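Local atomic coordinates of putative NADPH:quinone oxidoreductase (PDB entry 3IUP), a protein that binds NADPH and probably catalyses the NADPH-dependent reduction of quinones. Residues E17-S21 and L52-M58. Numbering follows the deposited sequence.
Sequences ELELS and LFGAADM
Leu18 and Leu20, alternate residues of strand 17-26 that point toward the helix end, pack on the C-terminal end of helix 46-53 and the type II' turn from Phe53 to Ala56 that begins at its last residue. This joins the antiparallel sheet to the helix exit in the GroES-like domain of an alcohol dehydrogenase-type fold, with the Phe53 side chain about 12 Å from bound NADPH. Leu18 CB lies 4.1 Å from Ala56 CB; CG stands trans to the backbone N (chi1 169°), and chi2 (68°) splits the methyls between Leu52 O and the turn. CD1 approaches Leu52 O, while CD2 sits 3.6 Å from Phe53 O and also touches Ala56 CB and, at 4.0 Å, the selenium of selenomethionine Met58, whose chain is bent at chi2 and chi3. The turn is closed by Ala56 N bonding to Phe53 O, and Gly54 leaves the helix with positive phi. Leu20 CD2 presses to 3.1 Å from Leu52 O, a tight methyl-to-oxygen contact, while Ser10 OG from strand 4-12 hydrogen-bonds the same oxygen. Leu20 crosses both Leu52 and Phe53 at about a right angle: Leu20 CD2 meets Leu52 CD1 at 3.8 Å. At the Phe53 ring edge, Leu20 CD1 lies 3.6 Å from Phe53 CE1.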
loop_
_atom_site.group_PDB
_atom_site.type_symbol
_atom_site.label_atom_id
_atom_site.label_comp_id
_atom_site.label_asym_id
_atom_site.label_seq_id
_atom_site.Cartn_x
_atom_site.Cartn_y
_atom_site.Cartn_z
ATOM N N GLU A 17 -13.287 31.716 1.176
ATOM C CA GLU A 17 -13.982 31.900 -0.082
ATOM C C GLU A 17 -13.100 31.473 -1.259
ATOM O O GLU A 17 -11.967 31.851 -1.337
ATOM C CB GLU A 17 -14.375 33.349 -0.254
ATOM C CG GLU A 17 -14.942 33.714 -1.635
ATOM C CD GLU A 17 -15.282 35.202 -1.803
ATOM O OE1 GLU A 17 -16.328 35.614 -1.264
ATOM O OE2 GLU A 17 -14.546 35.962 -2.509
ATOM N N LEU A 18 -13.679 30.701 -2.168
ATOM C CA LEU A 18 -13.151 30.471 -3.512
ATOM C C LEU A 18 -13.710 31.551 -4.431
ATOM O O LEU A 18 -14.887 31.782 -4.432
ATOM C CB LEU A 18 -13.579 29.085 -4.024
ATOM C CG LEU A 18 -13.304 28.827 -5.512
ATOM C CD1 LEU A 18 -11.808 28.738 -5.796
ATOM C CD2 LEU A 18 -14.008 27.587 -6.063
ATOM N N GLU A 19 -12.844 32.259 -5.157
ATOM C CA GLU A 19 -13.217 33.119 -6.275
ATOM C C GLU A 19 -12.560 32.638 -7.588
ATOM O O GLU A 19 -11.320 32.502 -7.687
ATOM C CB GLU A 19 -12.852 34.590 -6.020
ATOM C CG GLU A 19 -13.245 35.514 -7.180
ATOM C CD GLU A 19 -12.828 36.983 -7.028
ATOM O OE1 GLU A 19 -12.304 37.379 -5.966
ATOM O OE2 GLU A 19 -13.021 37.769 -7.970
ATOM N N LEU A 20 -13.403 32.426 -8.595
ATOM C CA LEU A 20 -13.015 32.065 -9.937
ATOM C C LEU A 20 -13.281 33.238 -10.810
ATOM O O LEU A 20 -14.366 33.833 -10.751
ATOM C CB LEU A 20 -13.847 30.873 -10.476
ATOM C CG LEU A 20 -13.682 29.592 -9.701
ATOM C CD1 LEU A 20 -14.601 28.475 -10.238
ATOM C CD2 LEU A 20 -12.244 29.132 -9.774
ATOM N N SER A 21 -12.319 33.574 -11.671
ATOM C CA SER A 21 -12.426 34.751 -12.520
ATOM C C SER A 21 -11.570 34.603 -13.762
ATOM O O SER A 21 -10.759 33.696 -13.835
ATOM C CB SER A 21 -12.016 36.036 -11.740
ATOM O OG SER A 21 -10.651 35.978 -11.401
ATOM N N LEU A 52 -9.138 23.806 -9.944
ATOM C CA LEU A 52 -10.107 24.824 -10.269
ATOM C C LEU A 52 -11.025 25.173 -9.076
ATOM O O LEU A 52 -11.234 26.344 -8.745
ATOM C CB LEU A 52 -10.909 24.361 -11.480
ATOM C CG LEU A 52 -11.964 25.279 -12.067
ATOM C CD1 LEU A 52 -11.332 26.644 -12.542
ATOM C CD2 LEU A 52 -12.669 24.498 -13.240
ATOM N N PHE A 53 -11.554 24.147 -8.430
ATOM C CA PHE A 53 -12.542 24.339 -7.371
ATOM C C PHE A 53 -11.966 24.127 -5.994
ATOM O O PHE A 53 -12.612 24.442 -5.008
ATOM C CB PHE A 53 -13.729 23.382 -7.581
ATOM C CG PHE A 53 -14.389 23.541 -8.910
ATOM C CD1 PHE A 53 -14.825 24.770 -9.321
ATOM C CD2 PHE A 53 -14.626 22.422 -9.738
ATOM C CE1 PHE A 53 -15.436 24.937 -10.551
ATOM C CE2 PHE A 53 -15.248 22.583 -10.970
ATOM C CZ PHE A 53 -15.655 23.826 -11.364
ATOM N N GLY A 54 -10.792 23.536 -5.919
ATOM C CA GLY A 54 -10.192 23.226 -4.625
ATOM C C GLY A 54 -11.126 22.366 -3.779
ATOM O O GLY A 54 -11.897 21.549 -4.297
ATOM N N ALA A 55 -11.076 22.581 -2.470
ATOM C CA ALA A 55 -11.983 21.908 -1.530
ATOM C C ALA A 55 -13.276 22.667 -1.373
ATOM O O ALA A 55 -13.984 22.455 -0.381
ATOM C CB ALA A 55 -11.281 21.744 -0.159
ATOM N N ALA A 56 -13.635 23.553 -2.311
ATOM C CA ALA A 56 -14.871 24.301 -2.182
ATOM C C ALA A 56 -16.058 23.336 -2.241
ATOM O O ALA A 56 -16.026 22.307 -2.934
ATOM C CB ALA A 56 -15.041 25.339 -3.231
ATOM N N ASP A 57 -17.089 23.683 -1.485
ATOM C CA ASP A 57 -18.342 22.945 -1.510
ATOM C C ASP A 57 -19.130 23.648 -2.633
ATOM O O ASP A 57 -19.638 24.707 -2.441
ATOM C CB ASP A 57 -19.004 23.099 -0.128
ATOM C CG ASP A 57 -20.347 22.428 -0.046
ATOM O OD1 ASP A 57 -20.792 21.930 -1.123
ATOM O OD2 ASP A 57 -20.918 22.423 1.094
HETATM N N MSE A 58 -19.183 23.051 -3.819
HETATM C CA MSE A 58 -19.701 23.776 -5.012
HETATM C C MSE A 58 -21.221 23.885 -4.968
HETATM O O MSE A 58 -21.844 24.715 -5.688
HETATM C CB MSE A 58 -19.225 23.106 -6.331
HETATM C CG MSE A 58 -17.762 23.438 -6.781
HETATM SE SE MSE A 58 -17.224 25.286 -6.586
HETATM C CE MSE A 58 -17.984 26.383 -7.885
#